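Interpain A (Prevotella intermedia, PDB 3BB7) is a bacterial cysteine protease of the peptidase C10 family, captured here as the zymogen, its propeptide joined to the catalytic domain, and probably hydrolyses peptide bonds. Local coordinates at residues S27-A32 with N64-N69; A277-V282 with Y293-L298. The protein carries 1 engineered substitution. All coordinates share one frame; numbering follows the deposited sequence. Where two conformers were deposited one is given.

How the interactions relate
Interaction 1 is a surface contact in the prodomain, where the turn between strands 23-26 and 35-39 meets the C-terminal end of helix 49-68. Interaction 2 is buried and joins the two strands of a hairpin, 280-283 and 292-294, in the protease part. The two do not touch, their nearest atoms being about 6 Å apart, yet strand 35-39, which follows the turn of interaction 1, lies beside strand 292-294 in one antiparallel sheet. Their chemistry follows their place: methyl groups against oxygens and a valine in interaction 1, paired backbone amides, a CH-pi contact and bridging waters in interaction 2.

Interaction 1. Residues S27-A32 with N64-N69; sequences SADDLA and NAVKSN. Unlike the reference sequence in segment 64-69: S68 (reference Asn).
L31 points its CD1 methyl at the last turn of helix 49-68, and D29 lays its carboxylate beside V66 on the same turn. The helix ends here in a Schellman motif: N69, with positive phi, is the C-prime residue, K70 N returns to A65 O, and N69 N makes a weak bond to V66 O. Facing it is a type I beta turn, D29 to A32, in the loop between strands 23-26 and 35-39 of the prodomain.

The CA-CB bonds of D29 and L31 both point to the helix. In L31, chi1 sets CG beside the backbone N and chi2 (166°) then places CD1, the branch that does the touching. That methyl lies 3.6 Å from A65 O and 3.8 Å from V66 CA, with V66 CG2 a little farther off. N69 crosses L31 at about a right angle; although its CB points away from the turn, the amide swings back to bring OD1 3.8 Å from L31 CD1. The methyl therefore sits among two oxygens and a valine, a van der Waals fit at the helix end. P71, just past the helix, also packs on L31, and a backbone bond between L31 and L72 ties the turn to the chain that leaves the helix.

D29 has CG anti to its backbone N (chi1 -155°) and runs obliquely to V66. Its carboxylate meets one methyl, V66 CG2, which OD2 approaches to 3.4 Å. The other oxygen is occupied within the turn: D29 OD1 closes an Asx turn by accepting from L31 N at 3.0 Å, nearly straight at 167°, through the anti lone pair, the one directed away from OD2.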
loop_
_atom_site.group_PDB
_atom_site.type_symbol
_atom_site.label_atom_id
_atom_site.label_comp_id
_atom_site.label_asym_id
_atom_site.label_seq_id
_atom_site.Cartn_x
_atom_site.Cartn_y
_atom_site.Cartn_z
ATOM N N SER A 27 17.634 -13.448 -3.422
ATOM C CA SER A 27 18.924 -13.010 -2.847
ATOM C C SER A 27 19.937 -14.113 -3.012
ATOM O O SER A 27 19.588 -15.216 -3.427
ATOM C CB SER A 27 18.781 -12.714 -1.350
ATOM O OG SER A 27 18.601 -13.923 -0.619
ATOM N N ALA A 28 21.196 -13.823 -2.700
ATOM C CA ALA A 28 22.246 -14.833 -2.744
ATOM C C ALA A 28 23.264 -14.509 -1.684
ATOM O O ALA A 28 24.278 -13.847 -1.946
ATOM C CB ALA A 28 22.883 -14.931 -4.135
ATOM N N ASP A 29 22.935 -14.929 -0.467
ATOM C CA ASP A 29 23.790 -14.694 0.681
ATOM C C ASP A 29 23.472 -15.647 1.807
ATOM O O ASP A 29 22.309 -15.928 2.063
ATOM C CB ASP A 29 23.609 -13.289 1.215
ATOM C CG ASP A 29 24.825 -12.826 1.951
ATOM O OD1 ASP A 29 25.017 -13.251 3.152
ATOM O OD2 ASP A 29 25.613 -12.094 1.287
ATOM N N ASP A 30 24.498 -16.114 2.514
ATOM C CA ASP A 30 24.268 -17.037 3.606
ATOM C C ASP A 30 23.412 -16.434 4.710
ATOM O O ASP A 30 22.764 -17.178 5.441
ATOM C CB ASP A 30 25.593 -17.528 4.151
ATOM C CG ASP A 30 26.216 -18.574 3.242
ATOM O OD1 ASP A 30 25.829 -19.764 3.356
ATOM O OD2 ASP A 30 27.069 -18.214 2.382
ATOM N N LEU A 31 23.407 -15.107 4.813
ATOM C CA LEU A 31 22.697 -14.405 5.883
ATOM C C LEU A 31 21.300 -13.914 5.534
ATOM O O LEU A 31 20.647 -13.266 6.363
ATOM C CB LEU A 31 23.534 -13.217 6.360
ATOM C CG LEU A 31 24.883 -13.599 6.981
ATOM C CD1 LEU A 31 25.819 -12.396 7.119
ATOM C CD2 LEU A 31 24.670 -14.242 8.341
ATOM N N ALA A 32 20.842 -14.225 4.326
ATOM C CA ALA A 32 19.500 -13.837 3.882
ATOM C C ALA A 32 18.731 -15.043 3.359
ATOM O O ALA A 32 19.317 -15.935 2.755
ATOM C CB ALA A 32 19.596 -12.809 2.775
ATOM N N ASN A 64 23.110 -4.461 5.505
ATOM C CA ASN A 64 23.359 -4.292 6.922
ATOM C C ASN A 64 23.579 -5.639 7.632
ATOM O O ASN A 64 24.448 -5.758 8.497
ATOM C CB ASN A 64 22.164 -3.587 7.576
ATOM C CG ASN A 64 22.317 -3.433 9.095
ATOM O OD1 ASN A 64 21.763 -4.223 9.874
ATOM N ND2 ASN A 64 23.063 -2.416 9.516
ATOM N N ALA A 65 22.813 -6.656 7.233
ATOM C CA ALA A 65 23.000 -8.001 7.776
ATOM C C ALA A 65 24.389 -8.521 7.528
ATOM O O ALA A 65 25.035 -9.086 8.415
ATOM C CB ALA A 65 21.992 -8.951 7.172
ATOM N N VAL A 66 24.852 -8.361 6.296
ATOM C CA VAL A 66 26.183 -8.819 5.931
ATOM C C VAL A 66 27.263 -8.056 6.723
ATOM O O VAL A 66 28.199 -8.683 7.241
ATOM C CB VAL A 66 26.396 -8.689 4.389
ATOM C CG1 VAL A 66 27.841 -8.826 3.984
ATOM C CG2 VAL A 66 25.459 -9.654 3.638
ATOM N N LYS A 67 27.108 -6.731 6.844
ATOM C CA LYS A 67 28.091 -5.901 7.564
ATOM C C LYS A 67 28.191 -6.312 9.030
ATOM O O LYS A 67 29.298 -6.357 9.593
ATOM C CB LYS A 67 27.669 -4.437 7.493
ATOM C CG LYS A 67 28.489 -3.513 8.419
ATOM C CD LYS A 67 28.441 -2.032 8.032
ATOM C CE LYS A 67 27.081 -1.423 8.063
ATOM N NZ LYS A 67 27.184 0.039 7.630
ATOM N N SER A 68 27.030 -6.583 9.629
ATOM C CA SER A 68 26.925 -6.904 11.057
ATOM C C SER A 68 27.038 -8.419 11.304
ATOM O O SER A 68 27.083 -8.876 12.467
ATOM C CB SER A 68 25.630 -6.330 11.643
ATOM O OG SER A 68 25.634 -4.881 11.665
ATOM N N ASN A 69 27.142 -9.192 10.222
ATOM C CA ASN A 69 27.263 -10.656 10.284
ATOM C C ASN A 69 26.147 -11.283 11.115
ATOM O O ASN A 69 26.383 -12.188 11.931
ATOM C CB ASN A 69 28.625 -11.053 10.851
ATOM C CG ASN A 69 29.073 -12.406 10.380
ATOM O OD1 ASN A 69 28.961 -12.747 9.194
ATOM N ND2 ASN A 69 29.627 -13.191 11.309
#

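Interaction 2. Residues A277-V282 with Y293-L298; sequences AGLVSV and YYKIDL
Y293 and S281 form a non-hydrogen-bonded antiparallel pair in the hairpin of strands 280-283 and 292-294, next to the hydrogen-bonded pair V280-Y294. Backbone bonds Y293-V38 and K295-L36 join this hairpin to prodomain strand 35-39, so protease part and prodomain share one antiparallel sheet. From the backbone outward, Y293 CB lies 3.9 Å from V280 O and 4.0 Å from L279 CB. CG, anti to the carbonyl carbon (chi1 -78°), has V280 O and S281 CA at the limit of contact. CD1 comes 3.7 Å from S281 N, with L279 O in the ring plane at that edge. Farther out, CE1, CE2 and CZ lie under S281 CB, which stands over one face, 3.9 Å from the Y293 centroid and offset toward the rim: a CH-pi contact. OH still has S281 CB nearby. S281 OG itself bonds to D272 and T88.

Next door, on the face shared by V280 and Y294, V280 N donates to Y294 O at 2.9 Å (166°), and Y294 N donates back to V280 O. V280 CG2 meets I296 CG2 at 3.9 Å, the two side chains crossing at about a right angle, and V282 CG2 touches Y294 CD2. I271 of strand 267-274 and V241 of helix 234-246 also pack on V280.

L279 lies obliquely across K295, CG to CG. K295 NZ, placed by the bend at chi4 (-88°), donates to two waters; both donate to A277 O and one also to D297 OD2, which accepts from I75 N as well. A third water links G278 O to I296 N. The direct salt bridge from K295 NZ to D297 OD2 is long at 4.0 Å; the lysine's charge is probably balanced in part by D297.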
loop_
_atom_site.group_PDB
_atom_site.type_symbol
_atom_site.label_atom_id
_atom_site.label_comp_id
_atom_site.label_asym_id
_atom_site.label_seq_id
_atom_site.Cartn_x
_atom_site.Cartn_y
_atom_site.Cartn_z
ATOM N N ALA A 277 4.794 -19.382 4.890
ATOM C CA ALA A 277 6.155 -19.008 5.141
ATOM C C ALA A 277 6.300 -17.556 5.612
ATOM O O ALA A 277 7.417 -17.075 5.799
ATOM C CB ALA A 277 6.956 -19.243 3.886
ATOM N N GLY A 278 5.174 -16.874 5.843
ATOM C CA GLY A 278 5.192 -15.545 6.440
ATOM C C GLY A 278 5.340 -14.398 5.449
ATOM O O GLY A 278 5.354 -13.236 5.866
ATOM N N LEU A 279 5.478 -14.688 4.144
ATOM C CA LEU A 279 5.377 -13.583 3.148
ATOM C C LEU A 279 3.983 -12.966 3.167
ATOM O O LEU A 279 2.984 -13.658 3.416
ATOM C CB LEU A 279 5.693 -14.076 1.729
ATOM C CG LEU A 279 7.178 -14.289 1.429
ATOM C CD1 LEU A 279 7.733 -15.461 2.197
ATOM C CD2 LEU A 279 7.330 -14.465 -0.079
ATOM N N VAL A 280 3.898 -11.663 2.917
ATOM C CA VAL A 280 2.594 -10.995 2.923
ATOM C C VAL A 280 2.122 -10.715 1.495
ATOM O O VAL A 280 2.934 -10.399 0.611
ATOM C CB VAL A 280 2.625 -9.712 3.774
ATOM C CG1 VAL A 280 2.836 -10.071 5.237
ATOM C CG2 VAL A 280 3.718 -8.732 3.283
ATOM N N SER A 281 0.814 -10.836 1.264
ATOM C CA SER A 281 0.221 -10.437 0.016
ATOM C C SER A 281 0.138 -8.931 -0.019
ATOM O O SER A 281 -0.408 -8.311 0.906
ATOM C CB SER A 281 -1.170 -11.050 -0.104
ATOM O OG SER A 281 -1.792 -10.665 -1.320
ATOM N N VAL A 282 0.674 -8.342 -1.081
ATOM C CA VAL A 282 0.772 -6.889 -1.220
ATOM C C VAL A 282 0.057 -6.413 -2.488
ATOM O O VAL A 282 0.254 -6.973 -3.585
ATOM C CB VAL A 282 2.227 -6.437 -1.300
ATOM C CG1 VAL A 282 2.336 -4.918 -1.475
ATOM C CG2 VAL A 282 3.029 -6.875 -0.057
ATOM N N TYR A 293 3.393 -11.732 -3.369
ATOM C CA TYR A 293 3.770 -11.996 -1.973
ATOM C C TYR A 293 5.210 -11.595 -1.754
ATOM O O TYR A 293 6.105 -11.956 -2.527
ATOM C CB TYR A 293 3.583 -13.470 -1.673
ATOM C CG TYR A 293 2.139 -13.878 -1.420
ATOM C CD1 TYR A 293 1.694 -14.166 -0.131
ATOM C CD2 TYR A 293 1.223 -13.935 -2.456
ATOM C CE1 TYR A 293 0.374 -14.575 0.092
ATOM C CE2 TYR A 293 -0.104 -14.343 -2.243
ATOM C CZ TYR A 293 -0.521 -14.624 -0.958
ATOM O OH TYR A 293 -1.824 -15.045 -0.761
ATOM N N TYR A 294 5.436 -10.851 -0.682
ATOM C CA TYR A 294 6.737 -10.243 -0.410
ATOM C C TYR A 294 7.130 -10.358 1.046
ATOM O O TYR A 294 6.279 -10.326 1.925
ATOM C CB TYR A 294 6.677 -8.751 -0.807
ATOM C CG TYR A 294 6.532 -8.588 -2.315
ATOM C CD1 TYR A 294 7.666 -8.568 -3.131
ATOM C CD2 TYR A 294 5.277 -8.483 -2.930
ATOM C CE1 TYR A 294 7.571 -8.481 -4.510
ATOM C CE2 TYR A 294 5.170 -8.364 -4.350
ATOM C CZ TYR A 294 6.341 -8.347 -5.116
ATOM O OH TYR A 294 6.302 -8.280 -6.493
ATOM N N LYS A 295 8.417 -10.458 1.309
ATOM C CA LYS A 295 8.886 -10.452 2.697
ATOM C C LYS A 295 8.871 -9.060 3.311
ATOM O O LYS A 295 9.383 -8.088 2.738
ATOM C CB LYS A 295 10.304 -11.023 2.755
ATOM C CG LYS A 295 10.319 -12.550 2.577
ATOM C CD LYS A 295 11.645 -13.142 2.933
ATOM C CE LYS A 295 11.527 -14.649 3.123
ATOM N NZ LYS A 295 11.159 -15.045 4.514
ATOM N N ILE A 296 8.299 -8.973 4.501
ATOM C CA ILE A 296 8.462 -7.782 5.338
ATOM C C ILE A 296 9.045 -8.124 6.723
ATOM O O ILE A 296 9.529 -7.227 7.426
ATOM C CB ILE A 296 7.190 -6.923 5.515
ATOM C CG1 ILE A 296 6.126 -7.703 6.286
ATOM C CG2 ILE A 296 6.703 -6.389 4.135
ATOM C CD1 ILE A 296 4.985 -6.828 6.841
ATOM N N ASP A 297 9.014 -9.392 7.121
ATOM C CA ASP A 297 9.541 -9.722 8.449
ATOM C C ASP A 297 10.978 -9.250 8.647
ATOM O O ASP A 297 11.331 -8.700 9.695
ATOM C CB ASP A 297 9.407 -11.224 8.764
ATOM C CG ASP A 297 9.968 -12.141 7.677
ATOM O OD1 ASP A 297 10.488 -11.685 6.629
ATOM O OD2 ASP A 297 9.893 -13.378 7.885
ATOM N N LEU A 298 11.786 -9.403 7.610
ATOM C CA LEU A 298 13.203 -9.044 7.684
ATOM C C LEU A 298 13.470 -7.541 7.561
ATOM O O LEU A 298 14.634 -7.120 7.615
ATOM C CB LEU A 298 13.991 -9.817 6.626
ATOM C CG LEU A 298 13.404 -10.027 5.234
ATOM C CD1 LEU A 298 12.974 -8.756 4.550
ATOM C CD2 LEU A 298 14.413 -10.787 4.350
HETATM O O HOH W 1 8.751 -14.466 5.747
HETATM O O HOH W 2 9.840 -17.666 4.678
HETATM O O HOH W 3 7.566 -11.639 5.633
#